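Local coordinates for protein putative thiosulfate sulfurtransferase YNJE (Escherichia coli, PDB 2WLR) that catalyses sulfur transfer from thiosulfate to cyanide, giving thiocyanate and sulfite, as a monomeric periplasmic enzyme built of rhodanese domains, at residues A153-P158 with D173-E178; L160-H165 with R250-K255. One frame throughout, in Å; residues are numbered along the deposited sequence.

Interaction 1: A153-P158 with D173-E178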
# COMPACT_ATOMS: atom_id res chain seq x y z
N ALA A 153 12.55 -6.67 5.39
CA ALA A 153 11.99 -8.02 5.27
C ALA A 153 12.23 -8.55 3.86
O ALA A 153 12.04 -7.83 2.88
CB ALA A 153 10.45 -8.00 5.59
N ALA A 154 12.66 -9.80 3.78
CA ALA A 154 12.81 -10.49 2.51
C ALA A 154 12.83 -11.99 2.75
O ALA A 154 12.96 -12.44 3.89
CB ALA A 154 14.08 -10.04 1.77
N TRP A 155 12.68 -12.75 1.68
CA TRP A 155 12.76 -14.20 1.75
C TRP A 155 14.22 -14.65 1.91
O TRP A 155 15.09 -14.20 1.18
CB TRP A 155 12.13 -14.86 0.51
CG TRP A 155 12.40 -16.33 0.52
CD1 TRP A 155 11.70 -17.26 1.19
CD2 TRP A 155 13.49 -17.02 -0.13
NE1 TRP A 155 12.27 -18.51 1.02
CE2 TRP A 155 13.38 -18.38 0.22
CE3 TRP A 155 14.56 -16.61 -0.94
CZ2 TRP A 155 14.28 -19.35 -0.25
CZ3 TRP A 155 15.46 -17.57 -1.40
CH2 TRP A 155 15.31 -18.92 -1.05
N GLY A 156 14.44 -15.50 2.90
CA GLY A 156 15.72 -16.16 3.08
C GLY A 156 16.73 -15.34 3.85
O GLY A 156 16.41 -14.30 4.43
N ALA A 157 17.96 -15.84 3.90
CA ALA A 157 19.02 -15.14 4.60
C ALA A 157 19.33 -13.83 3.88
O ALA A 157 19.10 -13.72 2.65
CB ALA A 157 20.30 -16.02 4.69
N PRO A 158 19.87 -12.86 4.62
CA PRO A 158 20.15 -11.58 3.99
C PRO A 158 20.99 -11.73 2.73
O PRO A 158 22.02 -12.41 2.76
CB PRO A 158 20.91 -10.80 5.06
CG PRO A 158 20.81 -11.55 6.29
CD PRO A 158 20.20 -12.87 6.05
N ASP A 173 13.93 -12.51 8.00
CA ASP A 173 13.67 -13.51 6.98
C ASP A 173 12.18 -13.85 7.10
O ASP A 173 11.70 -14.19 8.20
CB ASP A 173 14.56 -14.72 7.31
CG ASP A 173 14.45 -15.88 6.35
OD1 ASP A 173 13.48 -16.03 5.57
OD2 ASP A 173 15.37 -16.73 6.46
N THR A 174 11.43 -13.80 6.00
CA THR A 174 10.01 -14.14 6.05
C THR A 174 9.75 -15.57 6.56
O THR A 174 8.70 -15.87 7.12
CB THR A 174 9.33 -13.95 4.68
OG1 THR A 174 10.06 -14.66 3.66
CG2 THR A 174 9.27 -12.47 4.29
N ASN A 175 10.72 -16.46 6.39
CA ASN A 175 10.59 -17.79 6.96
C ASN A 175 10.54 -17.81 8.49
O ASN A 175 10.21 -18.84 9.08
CB ASN A 175 11.72 -18.71 6.46
CG ASN A 175 11.64 -19.01 4.97
OD1 ASN A 175 12.67 -19.11 4.29
ND2 ASN A 175 10.43 -19.16 4.44
N GLU A 176 10.86 -16.69 9.14
CA GLU A 176 10.67 -16.56 10.60
C GLU A 176 9.20 -16.37 10.97
O GLU A 176 8.85 -16.50 12.14
CB GLU A 176 11.45 -15.39 11.18
CG GLU A 176 12.94 -15.47 11.00
CD GLU A 176 13.65 -14.24 11.53
OE1 GLU A 176 13.49 -13.95 12.74
OE2 GLU A 176 14.35 -13.55 10.76
N VAL A 177 8.34 -16.02 10.02
CA VAL A 177 6.95 -15.75 10.37
C VAL A 177 5.91 -16.67 9.73
O VAL A 177 4.75 -16.60 10.08
CB VAL A 177 6.55 -14.29 10.08
CG1 VAL A 177 7.62 -13.34 10.64
CG2 VAL A 177 6.36 -14.05 8.56
N GLU A 178 6.36 -17.52 8.79
CA GLU A 178 5.50 -18.44 8.06
C GLU A 178 6.32 -19.68 7.75
O GLU A 178 7.56 -19.63 7.70
CB GLU A 178 4.93 -17.79 6.79
CG GLU A 178 6.01 -17.43 5.79
CD GLU A 178 5.50 -16.77 4.55
OE1 GLU A 178 4.29 -16.46 4.48
OE2 GLU A 178 6.30 -16.58 3.61
O HOH W 1 10.81 -20.60 1.67
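D173 and T174 dock on A154 to G156 where two neighbouring parallel strands of a rhodanese domain, 148-154 and the edge strand 170-173, run out into loops. The last rung of the pairing is the bond from T174 N to A154 O, 2.9 Å, and the CA-H of D173 leans on the same oxygen. In the D173 side chain, CB lies 3.4 Å from G156 O; CG, set anti to the backbone N (chi1 -179°), sits against the G156 carbonyl. OD1 accepts from G156 N at 2.9 Å and from N175 N two residues on, an Asx turn that opens the 3-10 segment 174-176. The two donors arrive from opposite faces of the carboxylate plane, which pins OD1 between the loops. OD2 and G156 O, two acceptors, approach closely without bonding; the carbonyl accepts from Y171 OH. T174 OG1 nestles against W155 CA at 3.3 Å, the two side chains crossing at about a right angle. The W155 ring and the N175 amide stand nearly perpendicular, 88° apart. Their direct approach is poorly angled for a bond; instead one water, in the plane of the indole, accepts from W155 NE1 at 2.6 Å and N175 ND2 at 3.1 Å.

Interaction 2: L160-H165 with R250-K255; sequences LYLISH and RGTPPK
With Y161 CG anti to the backbone N (chi1 174°) and H165 CG between the backbone N and the carbonyl carbon (chi1 51°), Y161 CE1 and H165 NE2 both come to G251 O. The oxygen is 3.3 Å from Y161 CE1 and also lies near the plane of the imidazole, at its edge, where H165 NE2 gives it a weak, long bond of 3.5 Å. The firmer link is made by backbone: G251 N donates almost straight (170°) to L162 O, 2.8 Å away, in the weakly bonded helix around 160-163. At the backbone angles of G251 a side chain would be jammed against the carbonyl O of R250. Farther along, the P253 ring packs obliquely on the tyrosine, CG 3.7 Å from Y161 CE1, and P254 CD reaches Y161 OH, whose hydrogen bond goes to A169 O. L162 CD2 packs on the backbone of G251 and T252, 3.7 Å from T252 CA. At the exposed end, R250 CB lies against the carbonyls of L162 and I163, and R250 NH1 comes to 2.7 Å from I163 O at an angle too poor for a hydrogen bond. This is structural packing away from the active site, strapping the extended segment 250-255 across the short helix 160-163 of the second rhodanese domain.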
# COMPACT_ATOMS: atom_id res chain seq x y z
N LEU A 160 20.65 -8.93 -0.59
CA LEU A 160 20.88 -7.53 -0.94
C LEU A 160 21.14 -6.64 0.27
O LEU A 160 21.94 -5.71 0.20
CB LEU A 160 19.69 -7.02 -1.75
CG LEU A 160 19.64 -7.59 -3.17
CD1 LEU A 160 18.28 -7.23 -3.79
CD2 LEU A 160 20.84 -7.09 -3.99
N TYR A 161 20.48 -6.94 1.39
CA TYR A 161 20.70 -6.24 2.65
C TYR A 161 22.18 -6.17 3.01
O TYR A 161 22.64 -5.17 3.51
CB TYR A 161 19.94 -6.93 3.77
CG TYR A 161 20.18 -6.40 5.19
CD1 TYR A 161 21.31 -6.79 5.93
CD2 TYR A 161 19.28 -5.55 5.82
CE1 TYR A 161 21.52 -6.34 7.22
CE2 TYR A 161 19.48 -5.10 7.12
CZ TYR A 161 20.63 -5.49 7.82
OH TYR A 161 20.81 -5.03 9.10
N LEU A 162 22.93 -7.24 2.77
CA LEU A 162 24.36 -7.20 3.12
C LEU A 162 25.14 -6.14 2.33
O LEU A 162 26.14 -5.61 2.81
CB LEU A 162 25.01 -8.56 2.90
CG LEU A 162 24.45 -9.73 3.71
CD1 LEU A 162 25.13 -11.05 3.30
CD2 LEU A 162 24.60 -9.48 5.18
N ILE A 163 24.71 -5.87 1.10
CA ILE A 163 25.37 -4.90 0.24
C ILE A 163 24.97 -3.47 0.63
O ILE A 163 25.82 -2.60 0.75
CB ILE A 163 25.04 -5.17 -1.24
CG1 ILE A 163 25.44 -6.60 -1.65
CG2 ILE A 163 25.71 -4.12 -2.14
CD1 ILE A 163 26.91 -6.88 -1.55
N SER A 164 23.67 -3.24 0.78
CA SER A 164 23.15 -1.93 1.19
C SER A 164 21.80 -2.11 1.89
O SER A 164 20.98 -2.89 1.45
CB SER A 164 22.93 -1.04 -0.04
OG SER A 164 22.85 0.31 0.35
N HIS A 165 21.62 -1.40 2.99
CA HIS A 165 20.34 -1.31 3.71
C HIS A 165 20.19 0.05 4.36
O HIS A 165 21.13 0.87 4.40
CB HIS A 165 20.14 -2.44 4.72
CG HIS A 165 21.28 -2.65 5.67
ND1 HIS A 165 21.41 -1.96 6.86
CD2 HIS A 165 22.28 -3.55 5.64
CE1 HIS A 165 22.52 -2.38 7.48
NE2 HIS A 165 23.05 -3.35 6.77
N ARG A 250 25.96 -1.22 5.42
CA ARG A 250 26.23 -2.51 4.80
C ARG A 250 26.60 -3.53 5.85
O ARG A 250 26.80 -3.21 7.02
CB ARG A 250 27.35 -2.37 3.75
CG ARG A 250 28.74 -2.16 4.30
CD ARG A 250 29.73 -1.77 3.20
NE ARG A 250 30.13 -2.88 2.33
CZ ARG A 250 29.57 -3.22 1.15
NH1 ARG A 250 28.54 -2.54 0.64
NH2 ARG A 250 30.04 -4.27 0.47
N GLY A 251 26.68 -4.78 5.42
CA GLY A 251 27.11 -5.87 6.27
C GLY A 251 26.01 -6.62 7.00
O GLY A 251 24.80 -6.36 6.84
N THR A 252 26.44 -7.57 7.82
CA THR A 252 25.55 -8.45 8.56
C THR A 252 24.67 -7.66 9.53
O THR A 252 25.07 -6.61 10.04
CB THR A 252 26.37 -9.49 9.35
OG1 THR A 252 27.23 -8.80 10.26
CG2 THR A 252 27.19 -10.35 8.42
N PRO A 253 23.43 -8.13 9.78
CA PRO A 253 22.60 -7.42 10.76
C PRO A 253 23.28 -7.31 12.13
O PRO A 253 23.74 -8.33 12.65
CB PRO A 253 21.32 -8.28 10.85
CG PRO A 253 21.31 -9.10 9.64
CD PRO A 253 22.74 -9.29 9.20
N PRO A 254 23.32 -6.10 12.72
CA PRO A 254 23.86 -5.92 14.08
C PRO A 254 23.09 -6.70 15.12
O PRO A 254 21.92 -6.99 14.92
CB PRO A 254 23.66 -4.43 14.35
CG PRO A 254 23.60 -3.81 13.02
CD PRO A 254 22.95 -4.81 12.12
N LYS A 255 23.73 -6.97 16.25
CA LYS A 255 23.08 -7.57 17.40
C LYS A 255 21.91 -6.71 17.86
O LYS A 255 22.02 -5.49 17.96
CB LYS A 255 24.08 -7.68 18.56
CG LYS A 255 24.01 -8.98 19.28
CD LYS A 255 25.09 -9.06 20.36
CE LYS A 255 25.49 -10.49 20.66
NZ LYS A 255 24.38 -11.44 20.46

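How the interactions relate
From the N terminus, the end of strand 148-154 begins 153-158, the first half of interaction 1, and the chain passes almost at once into helix 160-163, the first half of interaction 2. Strand 170-173 then brings 173-178 back beside 153-158, closing a short loop of 14 residues that contains the helix. Interaction 2 closes a far longer one: 84 residues, including strands 205-209 and 231-234 of the same sheet, pass before 250-255 returns to that helix. The segments alternate, so the two contacts cross. Interaction 1 joins neighbouring strand ends at the sheet margin; interaction 2 ties the loop that follows helix 238-243 to the connection between those strands. They meet where P158 CG packs 4.2 Å from P253 CD.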